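Local coordinates for putative oxidoreductase (Magnetospirillum magnetotacticum, PDB 3C1A), which probably acts as an NAD-dependent oxidoreductase of the GFO/IDH/MocA type, although its substrate is unknown, at residues A35-L40 with P53-E58; E84-A89 with E110-A115; H127-N132 with V177-D182; A140-I145 with L234-E239; G204-V209 with C225-K230. All coordinates share one frame; numbering follows the deposited sequence.

How the interactions relate
The five contacts sample a two-domain dehydrogenase-like architecture from one end to the other. Interactions 1 and 2 lie in the N-terminal Rossmann domain, their centres about 23 Å apart: the first ties edge strand 56-58 to strand 35-42, and the second packs helices 82-91 and 106-119. Interaction 3, close to the centre of the molecule, joins the loop after the last Rossmann strand to helix 168-184. Interactions 4 and 5 belong to the C-terminal mixed sheet, about 28 Å apart between centres, and share strand 229-238. In sequence 1, 2 and 3 run in series, segments of 3 and 4 alternate, and 5 falls between those of 4. Helix 168-184 links the domain junction to the sheet, reaching Val-236 through Leu-183.

Interaction 1. Residues A35-L40 with P53-E58; sequences AALVRL and PGCVIE
Cys-55 sets its sulphur against Leu-37 and Leu-40, and this is the tightly packed half of the contact. With SG anti to the backbone N (chi1 178°), the sulphur reaches Leu-37 CG at 3.9 Å and Leu-40 CB at 3.8 Å. It also rests on the peptide between Arg-39 and Leu-40, 3.5 Å from Arg-39 C. Helix 25-31 backs the two leucines through Ile-29 and Ile-26. Three backbone hydrogen bonds run beside this packing: Val-56 N to Val-38 O, Leu-40 N to Val-56 O and Glu-58 N to Leu-40 O. The parallel pairing follows from a beta-alpha-beta unit, strand 35-42, helix 45-48 and strand 56-58, in which the last strand forms an edge of the Rossmann sheet. The opposite face, carrying Arg-39 and Val-56, is looser between the two segments and partly exposed, with helix 62-65 covering part of it through Val-64. There the two side chains run alongside each other, Arg-39 CG 4.0 Å from Val-56 CB, and the arginine stays extended from CG to NE. At its end NH1 donates to Glu-58 OE2 at 2.8 Å in a salt bridge bent to 137° at the hydrogen, with guanidinium and carboxylate nearly coplanar, 18° apart. NE forms a second salt bridge, to Glu-69, so the cation serves two carboxylates. An alanine in place of Arg-39 would probably leave Glu-58 and Glu-69 without their shared counter-charge and uncover the flank of Val-56. Packing also thins at the margin of the leucine face, where Leu-40 CD2 and CD1 of the exposed Ile-57 are 4.1 Å apart.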
# COMPACT_ATOMS: atom_id res chain seq x y z
N ALA A 35 -11.51 14.25 11.31
CA ALA A 35 -11.56 12.94 11.93
C ALA A 35 -11.08 13.02 13.38
O ALA A 35 -10.37 13.98 13.76
CB ALA A 35 -10.72 11.97 11.13
N ALA A 36 -11.48 12.03 14.16
CA ALA A 36 -11.12 11.88 15.57
C ALA A 36 -10.82 10.40 15.87
O ALA A 36 -11.53 9.52 15.39
CB ALA A 36 -12.27 12.36 16.44
N LEU A 37 -9.76 10.13 16.64
CA LEU A 37 -9.49 8.77 17.14
C LEU A 37 -10.27 8.60 18.44
O LEU A 37 -9.90 9.14 19.47
CB LEU A 37 -7.98 8.53 17.35
CG LEU A 37 -7.53 7.12 17.75
CD1 LEU A 37 -7.77 6.19 16.58
CD2 LEU A 37 -6.06 7.11 18.20
N VAL A 38 -11.36 7.85 18.38
CA VAL A 38 -12.25 7.67 19.52
C VAL A 38 -12.02 6.38 20.34
O VAL A 38 -12.40 6.33 21.52
CB VAL A 38 -13.73 7.80 19.09
CG1 VAL A 38 -13.96 9.06 18.34
CG2 VAL A 38 -14.20 6.57 18.27
N ARG A 39 -11.46 5.33 19.74
CA ARG A 39 -10.95 4.18 20.49
C ARG A 39 -9.64 3.73 19.88
O ARG A 39 -9.40 3.92 18.68
CB ARG A 39 -11.93 2.97 20.52
CG ARG A 39 -13.33 3.27 20.97
CD ARG A 39 -14.03 2.09 21.66
NE ARG A 39 -15.40 2.46 22.00
CZ ARG A 39 -16.17 1.87 22.91
NH1 ARG A 39 -15.77 0.81 23.58
NH2 ARG A 39 -17.42 2.31 23.08
N LEU A 40 -8.83 3.09 20.71
CA LEU A 40 -7.54 2.50 20.30
C LEU A 40 -7.34 1.18 20.99
O LEU A 40 -7.38 1.12 22.22
CB LEU A 40 -6.40 3.44 20.72
CG LEU A 40 -4.97 2.97 20.49
CD1 LEU A 40 -4.71 2.80 18.98
CD2 LEU A 40 -3.99 3.96 21.17
N PRO A 53 -7.15 12.75 24.58
CA PRO A 53 -7.96 12.58 25.77
C PRO A 53 -9.41 12.41 25.35
O PRO A 53 -9.96 13.24 24.63
CB PRO A 53 -7.77 13.90 26.52
CG PRO A 53 -7.46 14.89 25.46
CD PRO A 53 -6.71 14.14 24.39
N GLY A 54 -10.01 11.31 25.78
CA GLY A 54 -11.34 10.96 25.32
C GLY A 54 -11.31 9.68 24.50
O GLY A 54 -12.32 8.99 24.42
N CYS A 55 -10.16 9.38 23.90
CA CYS A 55 -9.98 8.10 23.22
C CYS A 55 -9.98 6.96 24.25
O CYS A 55 -9.20 6.96 25.21
CB CYS A 55 -8.70 8.09 22.38
SG CYS A 55 -8.37 6.55 21.54
N VAL A 56 -10.85 5.97 24.03
CA VAL A 56 -10.94 4.80 24.90
C VAL A 56 -9.86 3.77 24.57
O VAL A 56 -9.74 3.31 23.42
CB VAL A 56 -12.30 4.07 24.72
CG1 VAL A 56 -12.39 2.89 25.65
CG2 VAL A 56 -13.47 5.01 24.91
N ILE A 57 -9.12 3.34 25.59
CA ILE A 57 -8.11 2.28 25.43
C ILE A 57 -8.71 0.89 25.64
O ILE A 57 -9.31 0.59 26.67
CB ILE A 57 -6.93 2.48 26.41
CG1 ILE A 57 -6.34 3.89 26.23
CG2 ILE A 57 -5.87 1.37 26.22
CD1 ILE A 57 -5.78 4.17 24.86
N GLU A 58 -8.55 0.06 24.62
CA GLU A 58 -9.03 -1.30 24.64
C GLU A 58 -7.90 -2.29 24.56
O GLU A 58 -6.98 -2.16 23.76
CB GLU A 58 -10.03 -1.55 23.50
CG GLU A 58 -11.21 -0.58 23.43
CD GLU A 58 -12.24 -0.74 24.56
OE1 GLU A 58 -11.97 -1.45 25.56
OE2 GLU A 58 -13.30 -0.10 24.45

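Interaction 2. Residues E84-A89 with E110-A115; sequences EITLAA and EAVAAA
Leu-87 and Val-112 bring their CA atoms to 6.1 Å where helix segments 84-89 and 110-115 run almost parallel, their axes 8° apart in direction and 9.8 Å apart at closest approach. No hydrogen bond crosses between them, and the contact rests on a few methyl groups. Leu-87 does most of the reaching. Its CD2 comes to 3.6 Å from the methyl of Ala-115 and equally close, 3.6 Å, to the carbonyl oxygen of Ala-111, so that one methyl sits between residues one turn apart on the opposite helix. The same methyl lies over Val-112 CA, while Leu-87 CG faces Val-112 CG2 at 4.2 Å. Nearer the sheet, Thr-86 CG2 meets Val-112 CG1 at 3.6 Å, the two side chains crossing at about a right angle. Thr-86 can offer this methyl because its first torsion (chi1 -56°) holds OG1 beside its own backbone N, where the hydroxyl bonds to His-82 O one turn earlier. The small side chains of Ala-111 and Ala-115 probably let the leucine branch lie this close to the backbone. Thr-86 also touches Ile-75 of strand 72-76, and Leu-301 of helix 301-314 covers Val-112. Adjacent parallel helices of this kind, alternating along the chain with strands 72-76, 95-99 and 123-126, are characteristic of the second half of a Rossmann fold, where successive right-handed beta-alpha-beta crossovers place their helices on one side of the sheet.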
# COMPACT_ATOMS: atom_id res chain seq x y z
N GLU A 84 -9.59 -11.87 9.84
CA GLU A 84 -10.50 -12.05 11.00
C GLU A 84 -11.07 -10.71 11.49
O GLU A 84 -12.26 -10.58 11.77
CB GLU A 84 -9.74 -12.68 12.14
CG GLU A 84 -10.58 -13.03 13.32
CD GLU A 84 -9.77 -13.47 14.54
OE1 GLU A 84 -8.52 -13.33 14.53
OE2 GLU A 84 -10.40 -13.95 15.51
N ILE A 85 -10.21 -9.73 11.59
CA ILE A 85 -10.64 -8.42 12.12
C ILE A 85 -11.51 -7.69 11.11
O ILE A 85 -12.52 -7.09 11.49
CB ILE A 85 -9.44 -7.56 12.53
CG1 ILE A 85 -8.56 -8.30 13.53
CG2 ILE A 85 -9.88 -6.23 13.10
CD1 ILE A 85 -7.39 -7.46 13.98
N THR A 86 -11.13 -7.77 9.84
CA THR A 86 -11.92 -7.16 8.75
C THR A 86 -13.32 -7.75 8.64
O THR A 86 -14.28 -7.04 8.52
CB THR A 86 -11.18 -7.27 7.38
OG1 THR A 86 -9.88 -6.67 7.47
CG2 THR A 86 -11.96 -6.62 6.28
N LEU A 87 -13.43 -9.06 8.62
CA LEU A 87 -14.72 -9.72 8.64
C LEU A 87 -15.59 -9.30 9.82
O LEU A 87 -16.78 -9.12 9.63
CB LEU A 87 -14.53 -11.22 8.61
CG LEU A 87 -14.00 -11.73 7.27
CD1 LEU A 87 -13.48 -13.19 7.45
CD2 LEU A 87 -15.09 -11.62 6.18
N ALA A 88 -15.00 -9.11 11.00
CA ALA A 88 -15.73 -8.67 12.20
C ALA A 88 -16.19 -7.25 12.06
O ALA A 88 -17.30 -6.93 12.42
CB ALA A 88 -14.86 -8.79 13.43
N ALA A 89 -15.32 -6.39 11.54
CA ALA A 89 -15.69 -5.01 11.29
C ALA A 89 -16.83 -4.87 10.28
O ALA A 89 -17.78 -4.14 10.53
CB ALA A 89 -14.44 -4.20 10.84
N GLU A 110 -10.63 -13.51 -0.63
CA GLU A 110 -11.94 -13.75 -1.26
C GLU A 110 -13.08 -13.72 -0.24
O GLU A 110 -14.18 -13.29 -0.58
CB GLU A 110 -11.90 -15.06 -2.03
CG GLU A 110 -10.97 -14.94 -3.22
CD GLU A 110 -10.68 -16.23 -3.92
OE1 GLU A 110 -10.52 -17.27 -3.23
OE2 GLU A 110 -10.58 -16.20 -5.16
N ALA A 111 -12.82 -14.15 0.99
CA ALA A 111 -13.86 -14.16 2.05
C ALA A 111 -14.25 -12.75 2.46
O ALA A 111 -15.44 -12.42 2.66
CB ALA A 111 -13.40 -14.92 3.26
N VAL A 112 -13.23 -11.92 2.58
CA VAL A 112 -13.40 -10.49 2.74
C VAL A 112 -14.18 -9.79 1.59
O VAL A 112 -15.18 -9.11 1.83
CB VAL A 112 -12.03 -9.84 2.96
CG1 VAL A 112 -12.17 -8.33 3.07
CG2 VAL A 112 -11.34 -10.44 4.22
N ALA A 113 -13.71 -9.92 0.35
CA ALA A 113 -14.47 -9.49 -0.85
C ALA A 113 -15.97 -9.83 -0.79
O ALA A 113 -16.83 -8.98 -1.05
CB ALA A 113 -13.85 -10.09 -2.12
N ALA A 114 -16.27 -11.09 -0.47
CA ALA A 114 -17.64 -11.59 -0.40
C ALA A 114 -18.47 -10.91 0.69
O ALA A 114 -19.64 -10.59 0.46
CB ALA A 114 -17.63 -13.10 -0.19
N ALA A 115 -17.88 -10.68 1.87
CA ALA A 115 -18.57 -10.02 2.97
C ALA A 115 -18.86 -8.53 2.69
O ALA A 115 -19.96 -8.04 2.97
CB ALA A 115 -17.78 -10.19 4.28

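Interaction 3. Residues H127-N132 with V177-D182; sequences HTQLFN and VSMVLD
Asp-182 OD2 is gripped by two groups, a salt bridge from Lys-139 NZ and a hydrogen bond from Trp-135 NE1, while Leu-130 CD2 lies against the same oxygen at 3.5 Å. That methyl is equally near Asp-182 CB, at 3.5 Å, the leucine and aspartate side chains sliding past each other in opposite directions. The carboxylate is thus answered by two polar partners and flanked by a hydrocarbon branch. A turn earlier on the helix, Ser-178 puts its CB over one face of the His-127 ring, a CH-pi contact with CB 3.6 Å from the ring centroid and 19° off the normal. The methylene is displaced toward the CG and CD2 side, lying 3.5 Å from His-127 CD2. Ser-178 holds OG in the crowded position between its backbone N and carbonyl carbon (chi1 59°), which directs the hydroxyl back to the carbonyls of Ala-174 and His-175. The ring of His-127 is also held through ND1, bonded to Ser-299 OG. An alanine in place of His-127 would probably leave Ser-299 without this ring partner and open a gap beside Ser-178 CB. Farther out, Gln-129 OE1 accepts from ND2 of Asn-132, the N-cap of helix 133-140, and its NE2 bonds a tetraethylene glycol molecule, probably from the crystallisation liquor. His-127 also touches Lys-100, part of a Glu-Lys-Pro sequence familiar in this family; the contact joins the loop after the last Rossmann strand to helix 168-184, a position consistent with the border between the two domains, as in GFO/IDH/MocA oxidoreductases.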
# COMPACT_ATOMS: atom_id res chain seq x y z
N HIS A 127 -2.62 1.08 0.26
CA HIS A 127 -1.49 0.93 -0.66
C HIS A 127 -1.00 2.34 -0.84
O HIS A 127 -1.55 3.13 -1.59
CB HIS A 127 -1.91 0.38 -2.01
CG HIS A 127 -2.35 -1.05 -2.00
ND1 HIS A 127 -3.61 -1.43 -2.42
CD2 HIS A 127 -1.70 -2.21 -1.69
CE1 HIS A 127 -3.73 -2.74 -2.33
NE2 HIS A 127 -2.59 -3.23 -1.86
N THR A 128 0.03 2.67 -0.11
CA THR A 128 0.37 4.08 0.09
C THR A 128 0.63 4.83 -1.23
O THR A 128 0.34 6.02 -1.34
CB THR A 128 1.57 4.16 0.99
OG1 THR A 128 1.33 3.33 2.13
CG2 THR A 128 1.82 5.60 1.44
N GLN A 129 1.21 4.15 -2.22
CA GLN A 129 1.57 4.85 -3.46
C GLN A 129 0.34 5.36 -4.17
O GLN A 129 0.40 6.35 -4.87
CB GLN A 129 2.34 3.95 -4.43
CG GLN A 129 2.99 4.79 -5.57
CD GLN A 129 4.17 5.53 -5.08
OE1 GLN A 129 4.09 6.72 -4.75
NE2 GLN A 129 5.29 4.82 -4.94
N LEU A 130 -0.76 4.65 -4.03
CA LEU A 130 -1.96 5.03 -4.73
C LEU A 130 -2.62 6.28 -4.13
O LEU A 130 -3.59 6.76 -4.69
CB LEU A 130 -2.93 3.87 -4.75
CG LEU A 130 -2.39 2.59 -5.36
CD1 LEU A 130 -3.51 1.59 -5.41
CD2 LEU A 130 -1.86 2.83 -6.75
N PHE A 131 -2.09 6.78 -3.01
CA PHE A 131 -2.52 8.02 -2.37
C PHE A 131 -1.41 9.07 -2.41
O PHE A 131 -1.47 10.06 -1.70
CB PHE A 131 -2.88 7.73 -0.89
CG PHE A 131 -4.04 6.80 -0.72
CD1 PHE A 131 -5.35 7.27 -0.83
CD2 PHE A 131 -3.83 5.45 -0.48
CE1 PHE A 131 -6.43 6.41 -0.65
CE2 PHE A 131 -4.93 4.60 -0.29
CZ PHE A 131 -6.21 5.08 -0.40
N ASN A 132 -0.37 8.83 -3.20
CA ASN A 132 0.76 9.74 -3.29
C ASN A 132 0.49 10.77 -4.39
O ASN A 132 0.23 10.38 -5.53
CB ASN A 132 2.01 8.92 -3.62
CG ASN A 132 3.28 9.76 -3.67
OD1 ASN A 132 3.23 10.99 -3.65
ND2 ASN A 132 4.42 9.10 -3.80
N VAL A 177 3.31 -4.08 -6.52
CA VAL A 177 2.32 -4.74 -7.35
C VAL A 177 1.04 -3.88 -7.51
O VAL A 177 0.50 -3.74 -8.64
CB VAL A 177 2.01 -6.18 -6.86
CG1 VAL A 177 0.87 -6.72 -7.64
CG2 VAL A 177 3.26 -7.01 -6.97
N SER A 178 0.61 -3.21 -6.42
CA SER A 178 -0.54 -2.30 -6.45
C SER A 178 -0.35 -1.19 -7.49
O SER A 178 -1.30 -0.82 -8.20
CB SER A 178 -0.80 -1.68 -5.06
OG SER A 178 0.30 -0.95 -4.56
N MSE A 179 0.87 -0.68 -7.57
CA MSE A 179 1.21 0.40 -8.48
C MSE A 179 1.12 -0.09 -9.94
O MSE A 179 0.46 0.55 -10.78
CB MSE A 179 2.59 0.94 -8.13
CG MSE A 179 3.09 2.05 -9.01
SE MSE A 179 4.02 1.40 -10.60
CE MSE A 179 5.59 0.76 -9.76
N VAL A 180 1.70 -1.25 -10.22
CA VAL A 180 1.67 -1.82 -11.57
C VAL A 180 0.24 -2.14 -12.06
O VAL A 180 -0.16 -1.70 -13.13
CB VAL A 180 2.61 -3.01 -11.69
CG1 VAL A 180 2.55 -3.60 -13.07
CG2 VAL A 180 4.09 -2.57 -11.42
N LEU A 181 -0.54 -2.85 -11.24
CA LEU A 181 -1.96 -3.10 -11.54
C LEU A 181 -2.79 -1.82 -11.69
O LEU A 181 -3.66 -1.75 -12.57
CB LEU A 181 -2.59 -4.03 -10.52
CG LEU A 181 -2.00 -5.42 -10.25
CD1 LEU A 181 -2.85 -6.23 -9.22
CD2 LEU A 181 -1.81 -6.25 -11.50
N ASP A 182 -2.53 -0.83 -10.86
CA ASP A 182 -3.21 0.47 -10.98
C ASP A 182 -2.89 1.19 -12.30
O ASP A 182 -3.79 1.67 -13.00
CB ASP A 182 -2.90 1.38 -9.81
CG ASP A 182 -3.69 2.67 -9.88
OD1 ASP A 182 -4.94 2.60 -9.90
OD2 ASP A 182 -3.05 3.74 -9.91

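Interaction 4. Residues A140-I145 with L234-E239; sequences ADLTSI and LAVFGE
Ile-145 and Leu-142 both converge on Val-236, and this apolar cluster forms the first kind of interaction. Val-236 CG1 receives Ile-145 CD1 at 3.7 Å and Leu-142 CD2 at 4.1 Å, each pair of side chains crossing at about a right angle. Ile-145 carries CG1 between its backbone N and carbonyl carbon (chi1 65°), and from there CD1 extends over the strand to within 3.5 Å of Val-236 O. Leu-183 of helix 168-184 touches both Leu-142 and Val-236, while Leu-243 of the neighbouring strand touches Ile-145.

The second kind involves the backbone. Gly-238 CA approaches Ile-145 O at 3.4 Å in a CA-H...O contact with an angle of 132° at the hydrogen. Glu-239 N is also near that oxygen, but at an angle too poor for a hydrogen bond; a backbone bond between Ile-145 and Ala-240, just beyond, ties the two parts of the chain together. A beta carbon at Gly-238 would fall 2.3 Å from Ile-145 O, so the close approach depends on the missing side chain.

The contact thus fastens the short, weakly bonded helix 142-145 to the end of strand 229-238, next to strand 148-158 of the mixed sheet. With no hydrogen bond between the two segments, their association relies on apolar packing and a bare glycine that admits the Ile-145 carbonyl, backed by the backbone bond to Ala-240 just beyond.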
# COMPACT_ATOMS: atom_id res chain seq x y z
N ALA A 140 -1.53 11.44 -14.45
CA ALA A 140 -2.09 12.57 -15.20
C ALA A 140 -1.29 12.95 -16.45
O ALA A 140 -1.86 13.56 -17.39
CB ALA A 140 -2.24 13.80 -14.28
N ASP A 141 0.01 12.63 -16.45
CA ASP A 141 0.93 12.96 -17.55
C ASP A 141 1.29 11.79 -18.48
O ASP A 141 2.23 11.87 -19.24
CB ASP A 141 2.21 13.57 -17.00
CG ASP A 141 2.17 15.09 -17.04
OD1 ASP A 141 1.31 15.68 -16.36
OD2 ASP A 141 2.98 15.70 -17.79
N LEU A 142 0.52 10.72 -18.42
CA LEU A 142 0.83 9.52 -19.21
C LEU A 142 0.72 9.72 -20.72
O LEU A 142 1.46 9.12 -21.48
CB LEU A 142 -0.02 8.33 -18.73
CG LEU A 142 0.50 7.44 -17.59
CD1 LEU A 142 -0.56 6.46 -17.19
CD2 LEU A 142 1.75 6.68 -18.00
N THR A 143 -0.19 10.58 -21.18
CA THR A 143 -0.30 10.85 -22.63
C THR A 143 1.00 11.39 -23.21
O THR A 143 1.35 11.07 -24.35
CB THR A 143 -1.44 11.87 -22.99
OG1 THR A 143 -2.67 11.46 -22.39
CG2 THR A 143 -1.64 11.97 -24.50
N SER A 144 1.70 12.20 -22.43
CA SER A 144 2.96 12.79 -22.86
C SER A 144 3.96 11.76 -23.35
O SER A 144 4.66 11.99 -24.33
CB SER A 144 3.59 13.58 -21.71
OG SER A 144 2.69 14.54 -21.19
N ILE A 145 4.02 10.60 -22.69
CA ILE A 145 5.02 9.58 -23.02
C ILE A 145 4.51 8.56 -24.05
O ILE A 145 5.26 7.71 -24.49
CB ILE A 145 5.61 8.91 -21.76
CG1 ILE A 145 4.57 8.12 -20.97
CG2 ILE A 145 6.26 10.00 -20.86
CD1 ILE A 145 5.16 6.90 -20.19
N LEU A 234 10.69 4.29 -9.43
CA LEU A 234 10.05 3.60 -10.54
C LEU A 234 10.18 4.41 -11.82
O LEU A 234 10.48 5.60 -11.78
CB LEU A 234 8.59 3.26 -10.23
CG LEU A 234 7.56 4.38 -10.07
CD1 LEU A 234 7.14 5.08 -11.42
CD2 LEU A 234 6.36 3.75 -9.37
N ALA A 235 10.01 3.76 -12.97
CA ALA A 235 10.12 4.44 -14.24
C ALA A 235 9.06 3.85 -15.14
O ALA A 235 8.88 2.66 -15.12
CB ALA A 235 11.50 4.23 -14.84
N VAL A 236 8.35 4.68 -15.90
CA VAL A 236 7.37 4.17 -16.89
C VAL A 236 7.89 4.58 -18.28
O VAL A 236 8.03 5.75 -18.57
CB VAL A 236 5.90 4.68 -16.65
CG1 VAL A 236 4.96 4.12 -17.72
CG2 VAL A 236 5.41 4.23 -15.27
N PHE A 237 8.21 3.60 -19.10
CA PHE A 237 8.85 3.86 -20.38
C PHE A 237 7.77 3.85 -21.44
O PHE A 237 7.04 2.87 -21.61
CB PHE A 237 9.93 2.81 -20.72
CG PHE A 237 11.04 2.70 -19.70
CD1 PHE A 237 12.19 3.47 -19.81
CD2 PHE A 237 10.93 1.81 -18.65
CE1 PHE A 237 13.19 3.38 -18.88
CE2 PHE A 237 11.95 1.70 -17.70
CZ PHE A 237 13.07 2.50 -17.81
N GLY A 238 7.68 4.92 -22.20
CA GLY A 238 6.76 4.94 -23.33
C GLY A 238 7.45 5.22 -24.63
O GLY A 238 8.67 5.45 -24.68
N GLU A 239 6.67 5.28 -25.70
CA GLU A 239 7.21 5.54 -27.04
C GLU A 239 7.86 6.92 -27.19
O GLU A 239 8.74 7.12 -28.03
CB GLU A 239 6.12 5.45 -28.08
CG GLU A 239 5.56 4.10 -28.30
CD GLU A 239 4.54 4.08 -29.40
OE1 GLU A 239 4.04 5.17 -29.77
OE2 GLU A 239 4.23 2.96 -29.87

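Interaction 5. Residues G204-V209 with C225-K230; sequences GEAGDV and CNTMDK
A side chain completes a backbone pairing here, at the open end of the antiparallel hairpin of strands 204-215 and 218-225, just before the chain turns a corner at Met-228 into strand 229-238. Asp-208 and Cys-225 form a non-hydrogen-bonded antiparallel pair, and from there Asn-226 takes over the bridging. Its backbone N donates to Gly-207 O at 3.0 Å, nearly in line with the carbonyl. The same oxygen receives Cys-225 CA at 3.2 Å in a CA-H...O contact. Asn-226 CG stands between its backbone N and carbonyl carbon (chi1 65°), turning the amide back to strand 204-215. OD1 accepts Gly-207 N at 2.7 Å, almost straight at 172° and within the amide's carbonyl plane, while ND2 donates to Glu-205 O at 2.8 Å. Beside this, Thr-227 CG2 meets Ala-206 CB at 4.0 Å. At the paired residues themselves, Asp-208 OD1 lies 3.7 Å from Cys-225 CB, while OD2 forms a salt bridge with Arg-223. Donating and accepting at once, the Asn-226 amide imitates a peptide group, so both of its polar ends are satisfied by the strand after regular pairing has ended.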
# COMPACT_ATOMS: atom_id res chain seq x y z
N GLY A 204 16.92 -14.02 9.67
CA GLY A 204 15.92 -13.54 8.70
C GLY A 204 16.36 -13.62 7.24
O GLY A 204 17.55 -13.56 6.96
N GLU A 205 15.40 -13.73 6.32
CA GLU A 205 15.65 -13.77 4.87
C GLU A 205 16.39 -12.51 4.41
O GLU A 205 15.98 -11.39 4.72
CB GLU A 205 14.34 -13.91 4.06
CG GLU A 205 14.53 -14.44 2.61
CD GLU A 205 13.23 -14.60 1.81
OE1 GLU A 205 12.39 -13.65 1.79
OE2 GLU A 205 13.03 -15.68 1.18
N ALA A 206 17.45 -12.72 3.64
CA ALA A 206 18.28 -11.65 3.10
C ALA A 206 18.41 -11.98 1.62
O ALA A 206 18.87 -13.08 1.26
CB ALA A 206 19.66 -11.67 3.77
N GLY A 207 17.99 -11.06 0.76
CA GLY A 207 18.05 -11.33 -0.66
C GLY A 207 17.58 -10.26 -1.62
O GLY A 207 17.34 -9.11 -1.25
N ASP A 208 17.49 -10.70 -2.87
CA ASP A 208 17.34 -9.87 -4.07
C ASP A 208 16.45 -10.64 -5.03
O ASP A 208 16.88 -11.64 -5.56
CB ASP A 208 18.71 -9.68 -4.70
CG ASP A 208 18.73 -8.63 -5.84
OD1 ASP A 208 17.65 -8.12 -6.24
OD2 ASP A 208 19.86 -8.34 -6.36
N VAL A 209 15.21 -10.15 -5.26
CA VAL A 209 14.26 -10.82 -6.13
C VAL A 209 13.73 -9.81 -7.14
O VAL A 209 13.63 -8.61 -6.85
CB VAL A 209 13.12 -11.49 -5.37
CG1 VAL A 209 12.29 -10.45 -4.61
CG2 VAL A 209 12.22 -12.31 -6.31
N CYS A 225 15.07 -5.87 -2.90
CA CYS A 225 16.35 -6.26 -2.31
C CYS A 225 16.60 -5.61 -0.94
O CYS A 225 16.62 -4.38 -0.81
CB CYS A 225 17.45 -5.93 -3.26
SG CYS A 225 19.07 -6.33 -2.57
N ASN A 226 16.74 -6.45 0.09
CA ASN A 226 16.89 -5.98 1.48
C ASN A 226 18.35 -6.01 1.97
O ASN A 226 18.61 -6.00 3.19
CB ASN A 226 15.96 -6.71 2.45
CG ASN A 226 16.27 -8.21 2.60
OD1 ASN A 226 17.09 -8.75 1.87
ND2 ASN A 226 15.59 -8.88 3.54
N THR A 227 19.29 -5.98 1.02
CA THR A 227 20.71 -5.95 1.34
C THR A 227 21.43 -4.76 0.69
O THR A 227 22.62 -4.83 0.47
CB THR A 227 21.37 -7.28 0.95
OG1 THR A 227 21.22 -7.54 -0.46
CG2 THR A 227 20.74 -8.44 1.70
N MSE A 228 20.73 -3.67 0.40
CA MSE A 228 21.32 -2.52 -0.29
C MSE A 228 20.87 -1.22 0.34
O MSE A 228 19.94 -1.19 1.15
CB MSE A 228 20.97 -2.50 -1.80
CG MSE A 228 19.51 -2.36 -2.05
SE MSE A 228 18.92 -2.32 -3.88
CE MSE A 228 18.81 -0.43 -4.11
N ASP A 229 21.52 -0.11 -0.00
CA ASP A 229 21.10 1.17 0.55
C ASP A 229 19.63 1.51 0.25
O ASP A 229 19.10 1.15 -0.79
CB ASP A 229 21.98 2.32 0.06
CG ASP A 229 23.34 2.38 0.75
OD1 ASP A 229 23.62 1.59 1.68
OD2 ASP A 229 24.14 3.29 0.39
N LYS A 230 19.03 2.30 1.15
CA LYS A 230 17.64 2.71 1.06
C LYS A 230 17.30 3.45 -0.25
O LYS A 230 17.94 4.44 -0.63
CB LYS A 230 17.25 3.55 2.29
CG LYS A 230 15.75 3.76 2.47